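Local coordinates for suppressor of fused family protein (Neisseria gonorrhoeae, PDB 3K5J) that is of unknown function but resembles the N-terminal domain of human Suppressor of fused, and so may act by binding other proteins, at residues L9-K14 against V135-L140; V40-P45 against E50-V55; F67-P72 against P76-T81. One frame throughout, in Å; residues are numbered along the deposited sequence. Where two conformers were deposited one is given.

Interaction 1: residues L9-K14 against V135-L140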
loop_
_atom_site.group_PDB
_atom_site.type_symbol
_atom_site.label_atom_id
_atom_site.label_comp_id
_atom_site.label_asym_id
_atom_site.label_seq_id
_atom_site.Cartn_x
_atom_site.Cartn_y
_atom_site.Cartn_z
ATOM N N LEU A 9 -6.505 8.303 11.292
ATOM C CA LEU A 9 -7.900 8.337 10.845
ATOM C C LEU A 9 -8.330 9.756 10.485
ATOM O O LEU A 9 -8.952 9.968 9.446
ATOM C CB LEU A 9 -8.819 7.781 11.918
ATOM C CG LEU A 9 -10.332 7.787 11.635
ATOM C CD1 LEU A 9 -10.676 7.132 10.303
ATOM C CD2 LEU A 9 -11.076 7.180 12.819
ATOM N N SER A 10 -7.959 10.727 11.319
ATOM C CA SER A 10 -8.304 12.142 11.052
ATOM C C SER A 10 -7.669 12.644 9.775
ATOM O O SER A 10 -8.279 13.374 9.018
ATOM C CB SER A 10 -7.854 12.999 12.221
ATOM O OG SER A 10 -8.688 12.756 13.334
ATOM N N HIS A 11 -6.418 12.239 9.540
ATOM C CA HIS A 11 -5.691 12.585 8.329
ATOM C C HIS A 11 -6.424 12.045 7.093
ATOM O O HIS A 11 -6.662 12.757 6.110
ATOM C CB HIS A 11 -4.260 12.045 8.415
ATOM C CG HIS A 11 -3.441 12.307 7.196
ATOM N ND1 HIS A 11 -3.068 13.573 6.794
ATOM C CD2 HIS A 11 -2.911 11.441 6.295
ATOM C CE1 HIS A 11 -2.328 13.467 5.700
ATOM N NE2 HIS A 11 -2.222 12.189 5.376
ATOM N N LEU A 12 -6.833 10.787 7.160
ATOM C CA LEU A 12 -7.540 10.180 6.044
ATOM C C LEU A 12 -8.924 10.792 5.843
ATOM O O LEU A 12 -9.352 11.018 4.724
ATOM C CB LEU A 12 -7.658 8.659 6.221
ATOM C CG LEU A 12 -6.380 7.865 6.437
ATOM C CD1 LEU A 12 -6.670 6.393 6.714
ATOM C CD2 LEU A 12 -5.411 8.082 5.265
ATOM N N GLN A 13 -9.614 11.058 6.954
ATOM C CA GLN A 13 -10.966 11.614 6.891
ATOM C C GLN A 13 -10.963 13.040 6.303
ATOM O O GLN A 13 -11.904 13.431 5.569
ATOM C CB GLN A 13 -11.638 11.578 8.261
ATOM C CG GLN A 13 -13.097 11.856 8.223
ATOM C CD GLN A 13 -13.908 10.812 7.446
ATOM O OE1 GLN A 13 -14.284 9.783 8.033
ATOM N NE2 GLN A 13 -14.206 11.060 6.131
ATOM N N LYS A 14 -9.924 13.805 6.622
ATOM C CA LYS A 14 -9.713 15.167 6.085
ATOM C C LYS A 14 -9.466 15.133 4.584
ATOM O O LYS A 14 -9.953 15.996 3.830
ATOM C CB LYS A 14 -8.530 15.837 6.797
ATOM C CG LYS A 14 -8.141 17.220 6.277
ATOM C CD LYS A 14 -6.809 17.669 6.821
ATOM C CE LYS A 14 -6.191 18.712 5.915
ATOM N NZ LYS A 14 -7.100 19.872 5.765
ATOM N N VAL A 135 5.019 11.821 9.708
ATOM C CA VAL A 135 4.742 10.558 9.045
ATOM C C VAL A 135 4.306 10.734 7.609
ATOM O O VAL A 135 3.520 11.615 7.282
ATOM C CB VAL A 135 3.677 9.769 9.853
ATOM C CG1 VAL A 135 3.251 8.498 9.182
ATOM C CG2 VAL A 135 4.205 9.451 11.302
ATOM N N ARG A 136 4.804 9.860 6.746
ATOM C CA ARG A 136 4.400 9.877 5.360
ATOM C C ARG A 136 3.562 8.666 4.986
ATOM O O ARG A 136 3.572 7.669 5.688
ATOM C CB ARG A 136 5.661 9.904 4.522
ATOM C CG ARG A 136 6.489 11.184 4.734
ATOM C CD ARG A 136 7.828 11.113 4.017
ATOM N NE ARG A 136 7.669 11.374 2.597
ATOM C CZ ARG A 136 8.670 11.245 1.719
ATOM N NH1 ARG A 136 9.864 10.764 2.074
ATOM N NH2 ARG A 136 8.460 11.584 0.478
ATOM N N PHE A 137 2.805 8.787 3.903
ATOM C CA PHE A 137 1.919 7.729 3.397
ATOM C C PHE A 137 2.363 7.335 2.003
ATOM O O PHE A 137 2.289 8.136 1.059
ATOM C CB PHE A 137 0.469 8.217 3.383
ATOM C CG PHE A 137 -0.097 8.305 4.787
ATOM C CD1 PHE A 137 0.213 9.369 5.625
ATOM C CD2 PHE A 137 -0.908 7.300 5.262
ATOM C CE1 PHE A 137 -0.183 9.368 6.929
ATOM C CE2 PHE A 137 -1.351 7.320 6.583
ATOM C CZ PHE A 137 -1.004 8.372 7.399
ATOM N N PHE A 138 2.877 6.122 1.905
ATOM C CA PHE A 138 3.396 5.579 0.659
ATOM C C PHE A 138 2.434 4.575 0.037
ATOM O O PHE A 138 1.741 3.832 0.723
ATOM C CB PHE A 138 4.792 4.912 0.854
ATOM C CG PHE A 138 5.891 5.842 1.275
ATOM C CD1 PHE A 138 5.844 7.199 1.039
ATOM C CD2 PHE A 138 6.951 5.340 1.987
ATOM C CE1 PHE A 138 6.900 8.001 1.420
ATOM C CE2 PHE A 138 7.998 6.168 2.407
ATOM C CZ PHE A 138 7.939 7.498 2.119
ATOM N N TRP A 139 2.459 4.532 -1.292
ATOM C CA TRP A 139 1.592 3.693 -2.116
ATOM C C TRP A 139 2.258 2.368 -2.448
ATOM O O TRP A 139 3.390 2.318 -2.939
ATOM C CB TRP A 139 1.307 4.467 -3.395
ATOM C CG TRP A 139 0.465 3.833 -4.398
ATOM C CD1 TRP A 139 -0.512 2.923 -4.193
ATOM C CD2 TRP A 139 0.415 4.169 -5.781
ATOM N NE1 TRP A 139 -1.159 2.632 -5.366
ATOM C CE2 TRP A 139 -0.608 3.391 -6.361
ATOM C CE3 TRP A 139 1.139 5.032 -6.599
ATOM C CZ2 TRP A 139 -0.939 3.482 -7.707
ATOM C CZ3 TRP A 139 0.832 5.108 -7.935
ATOM C CH2 TRP A 139 -0.197 4.348 -8.471
ATOM N N LEU A 140 1.572 1.283 -2.122
ATOM C CA LEU A 140 1.949 -0.059 -2.548
ATOM C C LEU A 140 1.360 -0.317 -3.961
ATOM O O LEU A 140 0.208 -0.715 -4.099
ATOM C CB LEU A 140 1.443 -1.069 -1.533
ATOM C CG LEU A 140 2.075 -1.022 -0.146
ATOM C CD1 LEU A 140 1.359 -1.911 0.837
ATOM C CD2 LEU A 140 3.564 -1.295 -0.201
#
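His11, on the helix, and Phe137, on the strand, reach toward each other from opposite directions and carry most of this small buried contact. A chi1 of 178° extends the His11 side chain away from its own backbone nitrogen and toward the strand, and brings the CD2 corner of its ring over one face of the Phe137 ring. CB and CG only carry the ring across; the touching starts at CD2, which lies 3.5 Å from Phe137 CE1 with CZ the next carbon along. NE2 follows, 3.7 Å from Phe137 CD1, but its polar partner is elsewhere: it is hydrogen-bonded to the backbone O of Leu129, which probably helps to fix the rotation of the imidazole. The planes are tilted by 30° and the centroids lie 4.8 Å apart, the rings being slid past each other with little overlap. One helix residue further on, Leu12 brings CD2 to 4.3 Å from Phe137 CE2, so two side chains of the same helical turn meet this phenylalanine. Helix 2-15 thus packs on one face of the mixed sheet at strand 135-143, where Met132 of the short strand 131-132 touches both His11 and Phe137, and Glu66 of the parallel neighbour 65-71 touches Phe137 as well.

Interaction 2: residues V40-P45 against E50-V55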
loop_
_atom_site.group_PDB
_atom_site.type_symbol
_atom_site.label_atom_id
_atom_site.label_comp_id
_atom_site.label_asym_id
_atom_site.label_seq_id
_atom_site.Cartn_x
_atom_site.Cartn_y
_atom_site.Cartn_z
ATOM N N VAL A 40 -5.909 -1.312 10.320
ATOM C CA VAL A 40 -6.074 -0.982 8.901
ATOM C C VAL A 40 -7.352 -0.158 8.806
ATOM O O VAL A 40 -8.362 -0.490 9.441
ATOM C CB VAL A 40 -6.146 -2.251 8.007
ATOM C CG1 VAL A 40 -6.601 -1.949 6.564
ATOM C CG2 VAL A 40 -4.752 -2.935 8.034
ATOM N N PHE A 41 -7.300 0.885 8.014
ATOM C CA PHE A 41 -8.479 1.704 7.680
ATOM C C PHE A 41 -8.870 1.464 6.238
ATOM O O PHE A 41 -8.011 1.363 5.382
ATOM C CB PHE A 41 -8.204 3.200 7.905
ATOM C CG PHE A 41 -8.009 3.545 9.355
ATOM C CD1 PHE A 41 -9.082 3.469 10.232
ATOM C CD2 PHE A 41 -6.760 3.937 9.853
ATOM C CE1 PHE A 41 -8.901 3.775 11.579
ATOM C CE2 PHE A 41 -6.589 4.260 11.205
ATOM C CZ PHE A 41 -7.633 4.161 12.072
ATOM N N GLN A 42 -10.177 1.346 5.996
ATOM C CA GLN A 42 -10.767 1.113 4.684
ATOM C C GLN A 42 -11.601 2.338 4.301
ATOM O O GLN A 42 -12.608 2.645 4.977
ATOM C CB GLN A 42 -11.658 -0.109 4.750
ATOM C CG GLN A 42 -12.401 -0.469 3.494
ATOM C CD GLN A 42 -13.538 -1.408 3.778
ATOM O OE1 GLN A 42 -14.418 -1.081 4.598
ATOM N NE2 GLN A 42 -13.573 -2.541 3.091
ATOM N N VAL A 43 -11.188 3.021 3.238
ATOM C CA VAL A 43 -11.914 4.145 2.697
ATOM C C VAL A 43 -12.899 3.553 1.661
ATOM O O VAL A 43 -12.472 2.944 0.671
ATOM C CB VAL A 43 -10.999 5.197 2.059
ATOM C CG1 VAL A 43 -11.804 6.426 1.632
ATOM C CG2 VAL A 43 -9.833 5.583 3.010
ATOM N N ILE A 44 -14.174 3.711 1.936
ATOM C CA ILE A 44 -15.233 3.065 1.182
ATOM C C ILE A 44 -15.672 3.962 0.035
ATOM O O ILE A 44 -15.936 5.152 0.235
ATOM C CB ILE A 44 -16.419 2.791 2.129
ATOM C CG1 ILE A 44 -15.994 1.811 3.223
ATOM C CG2 ILE A 44 -17.635 2.217 1.381
ATOM C CD1 ILE A 44 -16.881 1.865 4.493
ATOM N N PRO A 45 -15.768 3.393 -1.187
ATOM C CA PRO A 45 -16.204 4.199 -2.322
ATOM C C PRO A 45 -17.653 4.681 -2.139
ATOM O O PRO A 45 -18.491 3.953 -1.582
ATOM C CB PRO A 45 -16.068 3.236 -3.514
ATOM C CG PRO A 45 -16.082 1.886 -2.953
ATOM C CD PRO A 45 -15.472 2.018 -1.578
ATOM N N GLU A 50 -15.433 4.246 -8.287
ATOM C CA GLU A 50 -14.397 4.596 -7.297
ATOM C C GLU A 50 -13.801 3.346 -6.681
ATOM O O GLU A 50 -14.522 2.424 -6.430
ATOM C CB GLU A 50 -15.017 5.410 -6.160
ATOM C CG GLU A 50 -15.331 6.816 -6.591
ATOM C CD GLU A 50 -16.069 7.619 -5.543
ATOM O OE1 GLU A 50 -16.084 7.224 -4.372
ATOM O OE2 GLU A 50 -16.628 8.658 -5.899
ATOM N N PRO A 51 -12.478 3.329 -6.401
ATOM C CA PRO A 51 -11.873 2.178 -5.760
ATOM C C PRO A 51 -11.983 2.205 -4.247
ATOM O O PRO A 51 -12.505 3.151 -3.683
ATOM C CB PRO A 51 -10.412 2.294 -6.177
ATOM C CG PRO A 51 -10.172 3.771 -6.216
ATOM C CD PRO A 51 -11.482 4.344 -6.761
ATOM N N TRP A 52 -11.502 1.132 -3.643
ATOM C CA TRP A 52 -11.416 0.955 -2.210
ATOM C C TRP A 52 -9.959 1.216 -1.820
ATOM O O TRP A 52 -9.053 0.775 -2.514
ATOM C CB TRP A 52 -11.772 -0.467 -1.872
ATOM C CG TRP A 52 -13.160 -0.846 -2.333
ATOM C CD1 TRP A 52 -13.595 -1.058 -3.617
ATOM C CD2 TRP A 52 -14.280 -1.019 -1.497
ATOM N NE1 TRP A 52 -14.939 -1.345 -3.629
ATOM C CE2 TRP A 52 -15.384 -1.337 -2.328
ATOM C CE3 TRP A 52 -14.462 -0.950 -0.134
ATOM C CZ2 TRP A 52 -16.663 -1.553 -1.813
ATOM C CZ3 TRP A 52 -15.704 -1.183 0.380
ATOM C CH2 TRP A 52 -16.795 -1.493 -0.464
ATOM N N VAL A 53 -9.736 1.933 -0.734
ATOM C CA VAL A 53 -8.399 2.193 -0.276
ATOM C C VAL A 53 -8.200 1.606 1.114
ATOM O O VAL A 53 -8.975 1.861 2.024
ATOM C CB VAL A 53 -8.037 3.699 -0.256
ATOM C CG1 VAL A 53 -6.557 3.914 0.093
ATOM C CG2 VAL A 53 -8.398 4.351 -1.595
ATOM N N TYR A 54 -7.131 0.819 1.276
ATOM C CA TYR A 54 -6.763 0.189 2.538
ATOM C C TYR A 54 -5.440 0.762 3.028
ATOM O O TYR A 54 -4.447 0.715 2.287
ATOM C CB TYR A 54 -6.635 -1.317 2.378
ATOM C CG TYR A 54 -7.934 -2.082 2.076
ATOM C CD1 TYR A 54 -8.503 -2.052 0.814
ATOM C CD2 TYR A 54 -8.625 -2.711 3.100
ATOM C CE1 TYR A 54 -9.697 -2.704 0.559
ATOM C CE2 TYR A 54 -9.816 -3.380 2.851
ATOM C CZ TYR A 54 -10.342 -3.376 1.567
ATOM O OH TYR A 54 -11.547 -4.034 1.345
ATOM N N VAL A 55 -5.440 1.305 4.260
ATOM C CA VAL A 55 -4.324 2.077 4.759
ATOM C C VAL A 55 -3.849 1.507 6.109
ATOM O O VAL A 55 -4.664 1.237 6.990
ATOM C CB VAL A 55 -4.694 3.585 4.970
ATOM C CG1 VAL A 55 -3.424 4.380 5.395
ATOM C CG2 VAL A 55 -5.414 4.174 3.728
HETATM O O HOH W 1 -12.828 4.809 -1.544
#
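Pro45 lies across the indole of Trp52, its CD only 3.3 Å from the centroid of the six-membered ring and nearly on the ring normal. Its CG follows over the CE2-NE1 side of the indole, 3.4 Å from Trp52 CE2. The pyrrolidine is the bump and the flat indole its bed, a close CH-pi contact just beyond the paired part of an antiparallel beta hairpin. Beside it, Ile44 sets CG2 against Trp52 CZ3. On the same face of the sheet Gln42 runs between two aromatic side chains: its CG rests over the Tyr54 ring, and its amide carbon CD approaches CE3 and CZ3 of Trp52. The chain is extended, with CG anti to the backbone N (chi1 177°), which carries NE2 out alongside Tyr54 to donate to OH at 3.1 Å, nearly in the amide plane. Val40 CG1 fits at the edge of the same tyrosine ring. The other face is plainer: Val43 and Val53 stand side by side, CB to CB 4.0 Å, with Phe41 and Val55 as the next pair. Four backbone bonds join these two hydrogen-bonded pairs; the longest runs from Val53 N to Val43 O, at 3.2 Å. Past them a water donates to Pro51 O and weakly to Val43 O, bridging the two arms of the hairpin beyond the last backbone pair. Gln42 NE2 also bonds Glu74, and Tyr54 OH bonds Thr75 N, so the amide and phenol probably tie this face to the loop between strand 65-71 and helix 77-91, whereas the valine face relies on apolar packing.

Interaction 3: residues F67-P72 against P76-T81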
loop_
_atom_site.group_PDB
_atom_site.type_symbol
_atom_site.label_atom_id
_atom_site.label_comp_id
_atom_site.label_asym_id
_atom_site.label_seq_id
_atom_site.Cartn_x
_atom_site.Cartn_y
_atom_site.Cartn_z
ATOM N N PHE A 67 1.531 2.670 4.769
ATOM C CA PHE A 67 1.404 2.153 3.413
ATOM C C PHE A 67 -0.079 1.998 3.054
ATOM O O PHE A 67 -0.915 1.700 3.920
ATOM C CB PHE A 67 2.101 0.802 3.302
ATOM C CG PHE A 67 3.569 0.859 3.632
ATOM C CD1 PHE A 67 4.475 1.348 2.691
ATOM C CD2 PHE A 67 4.027 0.587 4.896
ATOM C CE1 PHE A 67 5.802 1.455 3.006
ATOM C CE2 PHE A 67 5.375 0.742 5.212
ATOM C CZ PHE A 67 6.252 1.177 4.279
ATOM N N PHE A 68 -0.427 2.144 1.777
ATOM C CA PHE A 68 -1.790 1.902 1.355
ATOM C C PHE A 68 -1.868 1.178 0.023
ATOM O O PHE A 68 -0.973 1.281 -0.826
ATOM C CB PHE A 68 -2.633 3.205 1.304
ATOM C CG PHE A 68 -2.174 4.202 0.318
ATOM C CD1 PHE A 68 -2.688 4.170 -0.982
ATOM C CD2 PHE A 68 -1.288 5.192 0.653
ATOM C CE1 PHE A 68 -2.259 5.085 -1.932
ATOM C CE2 PHE A 68 -0.885 6.114 -0.296
ATOM C CZ PHE A 68 -1.355 6.068 -1.588
ATOM N N ILE A 69 -2.986 0.478 -0.153
ATOM C CA ILE A 69 -3.325 -0.299 -1.358
ATOM C C ILE A 69 -4.614 0.284 -1.931
ATOM O O ILE A 69 -5.595 0.490 -1.169
ATOM C CB ILE A 69 -3.528 -1.787 -1.022
ATOM C CG1 ILE A 69 -2.262 -2.420 -0.454
ATOM C CG2 ILE A 69 -4.044 -2.562 -2.246
ATOM C CD1 ILE A 69 -2.454 -3.711 0.350
ATOM N N ILE A 70 -4.605 0.527 -3.240
ATOM C CA ILE A 70 -5.806 0.977 -3.966
ATOM C C ILE A 70 -6.372 -0.229 -4.704
ATOM O O ILE A 70 -5.696 -0.821 -5.537
ATOM C CB ILE A 70 -5.553 2.161 -4.947
ATOM C CG1 ILE A 70 -4.622 3.227 -4.353
ATOM C CG2 ILE A 70 -6.881 2.729 -5.455
ATOM C CD1 ILE A 70 -4.226 4.316 -5.363
ATOM N N SER A 71 -7.595 -0.628 -4.361
ATOM C CA SER A 71 -8.173 -1.888 -4.833
ATOM C C SER A 71 -9.414 -1.671 -5.672
ATOM O O SER A 71 -10.297 -0.888 -5.296
ATOM C CB SER A 71 -8.542 -2.779 -3.658
ATOM O OG SER A 71 -8.932 -4.067 -4.075
ATOM N N PRO A 72 -9.533 -2.418 -6.777
ATOM C CA PRO A 72 -10.750 -2.282 -7.596
ATOM C C PRO A 72 -12.033 -2.778 -6.938
ATOM O O PRO A 72 -13.143 -2.401 -7.359
ATOM C CB PRO A 72 -10.390 -3.089 -8.869
ATOM C CG PRO A 72 -9.371 -4.033 -8.467
ATOM C CD PRO A 72 -8.551 -3.327 -7.403
ATOM N N PRO A 76 -10.918 -8.612 1.972
ATOM C CA PRO A 76 -10.103 -8.689 3.161
ATOM C C PRO A 76 -8.668 -9.132 2.877
ATOM O O PRO A 76 -7.800 -9.076 3.769
ATOM C CB PRO A 76 -10.848 -9.712 4.026
ATOM C CG PRO A 76 -11.495 -10.548 3.072
ATOM C CD PRO A 76 -11.968 -9.635 1.992
ATOM N N GLU A 77 -8.371 -9.520 1.649
ATOM C CA GLU A 77 -7.002 -9.826 1.284
ATOM C C GLU A 77 -6.044 -8.694 1.686
ATOM O O GLU A 77 -4.901 -8.940 2.097
ATOM C CB GLU A 77 -6.900 -10.119 -0.218
ATOM C CG GLU A 77 -7.560 -11.450 -0.612
ATOM C CD GLU A 77 -7.806 -11.553 -2.115
ATOM O OE1 GLU A 77 -8.600 -10.731 -2.637
ATOM O OE2 GLU A 77 -7.200 -12.454 -2.743
ATOM N N HIS A 78 -6.504 -7.467 1.529
ATOM C CA HIS A 78 -5.620 -6.344 1.814
ATOM C C HIS A 78 -5.372 -6.118 3.301
ATOM O O HIS A 78 -4.303 -5.623 3.696
ATOM C CB HIS A 78 -6.132 -5.079 1.130
ATOM C CG HIS A 78 -6.285 -5.254 -0.348
ATOM N ND1 HIS A 78 -5.306 -5.845 -1.125
ATOM C CD2 HIS A 78 -7.309 -4.953 -1.182
ATOM C CE1 HIS A 78 -5.734 -5.867 -2.380
ATOM N NE2 HIS A 78 -6.947 -5.346 -2.442
ATOM N N ILE A 79 -6.359 -6.467 4.121
ATOM C CA ILE A 79 -6.212 -6.410 5.549
ATOM C C ILE A 79 -5.135 -7.428 5.982
ATOM O O ILE A 79 -4.222 -7.107 6.762
ATOM C CB ILE A 79 -7.554 -6.687 6.291
ATOM C CG1 ILE A 79 -8.613 -5.673 5.846
ATOM C CG2 ILE A 79 -7.363 -6.606 7.769
ATOM C CD1 ILE A 79 -10.030 -6.030 6.305
ATOM N N GLU A 80 -5.229 -8.633 5.405
ATOM C CA GLU A 80 -4.302 -9.716 5.696
ATOM C C GLU A 80 -2.873 -9.331 5.253
ATOM O O GLU A 80 -1.878 -9.516 5.978
ATOM C CB GLU A 80 -4.774 -10.989 4.951
ATOM C CG GLU A 80 -6.163 -11.528 5.336
ATOM C CD GLU A 80 -6.900 -12.329 4.237
ATOM O OE1 GLU A 80 -6.318 -12.626 3.138
ATOM O OE2 GLU A 80 -8.116 -12.638 4.492
ATOM N N THR A 81 -2.771 -8.770 4.061
ATOM C CA THR A 81 -1.467 -8.351 3.500
ATOM C C THR A 81 -0.821 -7.298 4.383
ATOM O O THR A 81 0.359 -7.380 4.705
ATOM C CB THR A 81 -1.659 -7.780 2.071
ATOM O OG1 THR A 81 -2.068 -8.857 1.229
ATOM C CG2 THR A 81 -0.413 -7.149 1.536
#
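Chi1 of -57° sets CG of His78 anti to its carbonyl carbon and carries the imidazole from the first turn of the helix toward the strand, while Ser71, at -172°, holds OG anti to its own N and level with the ring's far nitrogen. The result is a hydrogen bond from His78 NE2 to Ser71 OG of 2.9 Å, with the oxygen at the ring edge and near the ring plane. Ser71 CB comes close behind, 3.3 Å from the same NE2. The hydroxyl has another partner in the backbone O of Phe73, in the turn that leads to the helix, so the serine links the histidine to the connecting loop.

Ile69, two residues earlier and thus on the same side of the strand, supports the ring from one face. Its CG2 sits 3.8 Å from the imidazole centroid, displaced toward the ND1-CE1 side, in a CH-pi contact. The other branch of the isoleucine runs past the ring's root, CD1 lying 4.0 Å from His78 CB, and ends 4.2 Å from Thr81 CG2 one helical turn on. The methyl of Thr81 is therefore turned to the strand, while its OG1 donates back to Glu77 O. That carbonyl also accepts from Thr81 N, and the two donors arrive from opposite faces of its plane.

The short segments run nearly antiparallel, at 161°, their axes 9.8 Å apart, as the chain folds back from strand 65-71 into helix 77-91. Tyr54 of the adjacent strand 52-57 meets the His78 ring with its own, and Val109 touches it from a loop. Phe117 of strand 116-120 packs against both Ile69 and Thr81, placing the helix on the sheet.

All three contacts build on one mixed sheet. Interactions 1 and 3 are buried helix-to-strand packings, whereas interaction 2 is an only partly buried hairpin that supplies strands to the sheet itself. Helices 2-15 and 77-91 pack on opposite faces of the sheet, the one against Phe41 and Val55 of interaction 2, the other against the face bearing Tyr54. Strand 65-71 lies between strands 52-57 and 135-143, with probable backbone bonds to each. The chemistry follows place: interaction 1 is slid rings and apolar carbons, interaction 3 mixes apolar and polar contacts, and interaction 2 joins backbone pairing to a proline-indole contact and a polar side-chain pair.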